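Local structure of putative oxidoreductase (Gluconobacter oxydans, 3WJ7) at residues A[25-28]-A[29-33]; A[187-190]-A[191-195]; A[323-326]-A[327-331]. The protein is a short-chain dehydrogenase/reductase family protein that probably catalyses NAD(P)-dependent reduction of aldehydes or ketones, or the reverse oxidation. One frame throughout, in Å; residues are numbered along the deposited sequence.

How the contacts relate
The three contacts follow one another along the chain, each a continuous stretch. Contact 1 lies in helix 24-35, the first crossover of the Rossmann fold, between the parallel strands 15-18 and 39-44. Contact 2 is the turn that leaves strand 176-185 of the same sheet and starts helix 194-203; contact 3 is the first part of helix 324-337, near the C-terminus. Their centres form a triangle with contact 2 at the corner touching both others, about 15 Å from contact 1 and about 13 Å from contact 3; contacts 1 and 3, about 18 Å apart, do not touch. Phe24 packs on Asp189 and Thr193, Pro187 on Asp330, while Arg188 and Arg31 are close like charges.

Contact 1 of 3, residues A[25-28]-A[29-33]; sequences VGSA and VARVL
Helix 24-35, the first helix of the Rossmann fold, brings Ser27 against Arg31 and Val25 against Val29, each pair one turn apart. The arginine bends at chi3 (-141°) and folds back along the helix, which lays its guanidinium over the Ser27 carbonyl; Ser27 O stands 3.6 Å above the plane, over the centre of the group. Arg31 NH2 comes within 2.7 Å of Ser27 OG, but the angle is too poor for a hydrogen bond, and the hydroxyl is instead bonded to the carbonyl of Gly23, just ahead of the helix. Gly23 and Gly26 both belong to the glycine-rich TGxxGxxG turn of the family. The other terminal nitrogen, Arg31 NH1, lies by Ala28. Arg188 brings a like charge close to this guanidinium, and Arg31 NE has a long, weak ion pair with Glu55. In the beta-alpha-beta unit the helix links the parallel strands 15-18 and 39-44, and its valines form an apolar side facing helix 220-233. Val25 CG1 meets Val29 CG2 at 3.9 Å, the two side chains crossing at a slant. Regular backbone bonds run beneath these side chains, among them Val29 N to Val25 O at 2.8 Å and Arg31 N to Ser27 O at 3.0 Å.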
# COMPACT_ATOMS: atom_id res chain seq x y z
N VAL A 25 -7.56 -22.80 12.07
CA VAL A 25 -7.68 -22.70 13.53
C VAL A 25 -9.12 -22.56 14.06
O VAL A 25 -9.51 -23.22 15.02
CB VAL A 25 -6.84 -21.55 14.10
CG1 VAL A 25 -7.12 -21.42 15.59
CG2 VAL A 25 -5.39 -21.79 13.78
N GLY A 26 -9.89 -21.68 13.41
CA GLY A 26 -11.27 -21.45 13.76
C GLY A 26 -12.06 -22.75 13.82
O GLY A 26 -12.82 -23.03 14.78
N SER A 27 -11.89 -23.59 12.81
CA SER A 27 -12.70 -24.80 12.87
C SER A 27 -12.19 -25.79 13.89
O SER A 27 -12.97 -26.54 14.49
CB SER A 27 -12.95 -25.44 11.51
OG SER A 27 -11.82 -26.12 11.08
N ALA A 28 -10.89 -25.81 14.12
CA ALA A 28 -10.44 -26.75 15.10
C ALA A 28 -10.87 -26.29 16.50
O ALA A 28 -11.22 -27.11 17.34
CB ALA A 28 -8.95 -26.97 15.00
N VAL A 29 -10.88 -24.97 16.72
CA VAL A 29 -11.36 -24.39 17.95
C VAL A 29 -12.84 -24.77 18.11
O VAL A 29 -13.27 -25.20 19.19
CB VAL A 29 -11.13 -22.86 17.97
CG1 VAL A 29 -12.03 -22.16 19.00
CG2 VAL A 29 -9.69 -22.58 18.34
N ALA A 30 -13.61 -24.65 17.04
CA ALA A 30 -15.03 -24.96 17.09
C ALA A 30 -15.27 -26.40 17.54
O ALA A 30 -16.09 -26.61 18.44
CB ALA A 30 -15.68 -24.71 15.74
N ARG A 31 -14.56 -27.36 16.95
CA ARG A 31 -14.74 -28.78 17.28
C ARG A 31 -14.52 -29.00 18.77
O ARG A 31 -15.32 -29.67 19.42
CB ARG A 31 -13.80 -29.71 16.46
CG ARG A 31 -14.20 -29.89 15.00
CD ARG A 31 -13.12 -30.58 14.16
NE ARG A 31 -13.07 -29.96 12.82
CZ ARG A 31 -12.03 -29.29 12.29
NH1 ARG A 31 -10.86 -29.17 12.92
NH2 ARG A 31 -12.15 -28.75 11.09
N VAL A 32 -13.46 -28.41 19.32
CA VAL A 32 -13.14 -28.57 20.74
C VAL A 32 -14.29 -28.08 21.64
O VAL A 32 -14.72 -28.78 22.54
CB VAL A 32 -11.77 -27.91 21.07
CG1 VAL A 32 -11.57 -27.68 22.57
CG2 VAL A 32 -10.63 -28.75 20.51
N LEU A 33 -14.77 -26.88 21.38
CA LEU A 33 -15.90 -26.30 22.07
C LEU A 33 -17.14 -27.19 21.99
O LEU A 33 -17.87 -27.34 22.99
CB LEU A 33 -16.24 -24.92 21.47
CG LEU A 33 -15.13 -23.92 21.68
CD1 LEU A 33 -15.51 -22.59 21.06
CD2 LEU A 33 -14.77 -23.77 23.15

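Contact 2 of 3, residues A[187-190]-A[191-195]; sequences PRDI and KPTPT
Asp189 grips Thr193 with both carboxylate oxygens, and the two side chains cross at about a right angle. The Thr193 backbone N-H gives a fairly straight bond to Asp189 OD1, 3.0 Å long, arriving on the syn side but 31° out of the carboxylate plane. The hydroxyl serves the other oxygen: Thr193 OG1 donates to the syn lone pair of Asp189 OD2 at 2.8 Å. The first torsion of the aspartate (chi1 -164°) puts its carboxylate opposite the backbone N, within range of both donors. Thr193 OG1 also accepts from Gly196 N, so this buried hydroxyl is used in both directions. With an alanine here instead of Asp189, the Thr193 N-H and hydroxyl would probably lose their acceptors, and the turn would be less firmly tied to the helix start. Among the backbone acceptors, Ile190 O receives a hydrogen bond from Arg340, while Asp189 O has no more than a weak CH...O contact with Pro192 CA, 3.5 Å away. Phe24 of helix 24-35 packs against both Asp189 and Thr193. Asp189 is the centre of an inverse gamma turn, and Thr193 is the N-cap of helix 194-203.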
# COMPACT_ATOMS: atom_id res chain seq x y z
N PRO A 187 -3.58 -31.85 10.77
CA PRO A 187 -4.46 -32.39 9.74
C PRO A 187 -5.49 -31.36 9.34
O PRO A 187 -5.66 -30.35 10.03
CB PRO A 187 -5.10 -33.60 10.42
CG PRO A 187 -5.05 -33.30 11.87
CD PRO A 187 -3.77 -32.52 12.06
N ARG A 188 -6.15 -31.59 8.21
CA ARG A 188 -7.21 -30.70 7.72
C ARG A 188 -6.69 -29.34 7.26
O ARG A 188 -7.35 -28.32 7.44
CB ARG A 188 -8.27 -30.46 8.78
CG ARG A 188 -9.06 -31.67 9.14
CD ARG A 188 -10.46 -31.17 9.19
NE ARG A 188 -11.33 -32.11 9.86
CZ ARG A 188 -12.65 -32.13 9.70
NH1 ARG A 188 -13.24 -31.25 8.89
NH2 ARG A 188 -13.36 -33.03 10.36
N ASP A 189 -5.52 -29.33 6.65
CA ASP A 189 -4.95 -28.09 6.22
C ASP A 189 -5.34 -27.90 4.75
O ASP A 189 -4.55 -28.14 3.84
CB ASP A 189 -3.46 -28.03 6.47
CG ASP A 189 -2.93 -26.63 6.38
OD1 ASP A 189 -3.77 -25.74 6.09
OD2 ASP A 189 -1.71 -26.41 6.60
N ILE A 190 -6.57 -27.45 4.58
CA ILE A 190 -7.33 -27.54 3.35
C ILE A 190 -6.84 -26.60 2.26
O ILE A 190 -6.65 -27.01 1.12
CB ILE A 190 -8.81 -27.32 3.71
CG1 ILE A 190 -9.33 -28.61 4.38
CG2 ILE A 190 -9.61 -26.83 2.51
CD1 ILE A 190 -10.59 -28.46 5.20
N LYS A 191 -6.59 -25.34 2.62
CA LYS A 191 -6.14 -24.36 1.66
C LYS A 191 -4.72 -24.61 1.18
O LYS A 191 -4.38 -24.27 0.02
CB LYS A 191 -6.16 -22.97 2.31
CG LYS A 191 -5.65 -21.87 1.39
CD LYS A 191 -5.44 -20.56 2.11
CE LYS A 191 -4.50 -19.67 1.32
NZ LYS A 191 -5.16 -18.36 1.10
N PRO A 192 -3.96 -25.38 1.97
CA PRO A 192 -2.78 -25.29 2.83
C PRO A 192 -2.47 -23.85 3.18
O PRO A 192 -2.29 -23.02 2.30
CB PRO A 192 -1.65 -25.88 1.98
CG PRO A 192 -2.15 -25.80 0.58
CD PRO A 192 -3.58 -26.24 0.83
N THR A 193 -2.42 -23.56 4.47
CA THR A 193 -1.58 -22.48 5.02
C THR A 193 -0.19 -22.47 4.35
O THR A 193 0.21 -23.47 3.75
CB THR A 193 -1.28 -22.76 6.52
OG1 THR A 193 -0.46 -23.95 6.62
CG2 THR A 193 -2.54 -22.94 7.31
N PRO A 194 0.55 -21.36 4.46
CA PRO A 194 1.95 -21.32 3.94
C PRO A 194 2.87 -22.45 4.46
O PRO A 194 3.56 -23.10 3.65
CB PRO A 194 2.47 -19.96 4.41
CG PRO A 194 1.24 -19.15 4.71
CD PRO A 194 0.07 -20.05 4.91
N THR A 195 2.86 -22.68 5.78
CA THR A 195 3.64 -23.75 6.39
C THR A 195 3.21 -25.16 5.89
O THR A 195 4.07 -26.01 5.59
CB THR A 195 3.68 -23.60 7.93
OG1 THR A 195 4.38 -22.39 8.26
CG2 THR A 195 4.39 -24.76 8.57

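Contact 3 of 3, residues A[323-326]-A[327-331]; sequences PARD and AVTDA
Arg325 and Thr329 sit one turn apart near the start of helix 324-337, a helix whose N-cap position is Pro323, and their side chains cross at a slant. The threonine turns its hydroxyl back down the helix: OG1 lies anti to its own carbonyl carbon (chi1 -61°), and Thr329 OG1 donates to Arg325 O at 2.6 Å. The same carbonyl takes the regular helical bond, Thr329 N to Arg325 O at 3.0 Å, the two donors reaching it from opposite faces of its plane. The bond from OG1 probably holds the first torsion of the threonine. Arg325 CG passes 4.0 Å from Thr329 OG1; beyond it the arginine chain is bent at chi3, and the side chain touches Met255. Val328 packs on helix 249-259 through Leu252, Met255 and Val256. Ala327 and Ala331 instead meet Val185 of strand 176-185, so the helix packs on both elements. On the side of the two aspartates, Asp326 and Asp330 are also one turn apart, joined through the backbone by Asp330 N to Asp326 O at 3.1 Å. Their like-charged oxygens, Asp326 OD2 and Asp330 OD2, remain 6.5 Å apart, and Asp330 OD2 is hydrogen-bonded to His219 NE2.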
# COMPACT_ATOMS: atom_id res chain seq x y z
N PRO A 323 4.49 -33.01 20.82
CA PRO A 323 5.68 -32.44 20.15
C PRO A 323 5.47 -32.16 18.65
O PRO A 323 4.45 -32.60 18.08
CB PRO A 323 6.74 -33.51 20.36
CG PRO A 323 5.98 -34.79 20.60
CD PRO A 323 4.69 -34.40 21.26
N ALA A 324 6.41 -31.45 18.02
CA ALA A 324 6.27 -30.98 16.63
C ALA A 324 6.18 -32.14 15.63
O ALA A 324 5.47 -32.05 14.62
CB ALA A 324 7.42 -30.07 16.23
N ARG A 325 6.89 -33.22 15.92
CA ARG A 325 6.84 -34.38 15.07
C ARG A 325 5.43 -34.95 14.98
O ARG A 325 5.03 -35.47 13.96
CB ARG A 325 7.87 -35.41 15.52
CG ARG A 325 7.50 -36.85 15.20
CD ARG A 325 8.66 -37.79 15.46
NE ARG A 325 9.58 -37.76 14.34
CZ ARG A 325 10.78 -37.22 14.39
NH1 ARG A 325 11.21 -36.69 15.52
NH2 ARG A 325 11.54 -37.23 13.30
N ASP A 326 4.65 -34.82 16.03
CA ASP A 326 3.29 -35.32 15.96
C ASP A 326 2.45 -34.49 14.97
O ASP A 326 1.64 -35.05 14.20
CB ASP A 326 2.65 -35.36 17.36
CG ASP A 326 3.15 -36.56 18.24
OD1 ASP A 326 4.18 -37.21 17.91
OD2 ASP A 326 2.49 -36.83 19.29
N ALA A 327 2.66 -33.17 14.98
CA ALA A 327 1.89 -32.30 14.11
C ALA A 327 2.23 -32.50 12.65
O ALA A 327 1.32 -32.51 11.79
CB ALA A 327 2.07 -30.85 14.47
N VAL A 328 3.52 -32.65 12.37
CA VAL A 328 4.02 -32.85 11.02
C VAL A 328 3.54 -34.19 10.44
O VAL A 328 3.11 -34.27 9.29
CB VAL A 328 5.58 -32.79 11.00
CG1 VAL A 328 6.14 -33.18 9.65
CG2 VAL A 328 6.08 -31.41 11.42
N THR A 329 3.64 -35.25 11.26
CA THR A 329 3.13 -36.58 10.96
C THR A 329 1.66 -36.60 10.55
O THR A 329 1.31 -37.15 9.52
CB THR A 329 3.31 -37.51 12.18
OG1 THR A 329 4.72 -37.64 12.48
CG2 THR A 329 2.71 -38.89 11.91
N ASP A 330 0.79 -36.03 11.37
CA ASP A 330 -0.63 -35.96 11.03
C ASP A 330 -0.91 -35.16 9.75
O ASP A 330 -1.69 -35.62 8.90
CB ASP A 330 -1.42 -35.35 12.17
CG ASP A 330 -1.30 -36.13 13.45
OD1 ASP A 330 -0.81 -37.29 13.42
OD2 ASP A 330 -1.71 -35.57 14.50
N ALA A 331 -0.26 -34.00 9.61
CA ALA A 331 -0.43 -33.14 8.44
C ALA A 331 -0.07 -33.90 7.15
O ALA A 331 -0.81 -33.81 6.14
CB ALA A 331 0.39 -31.86 8.59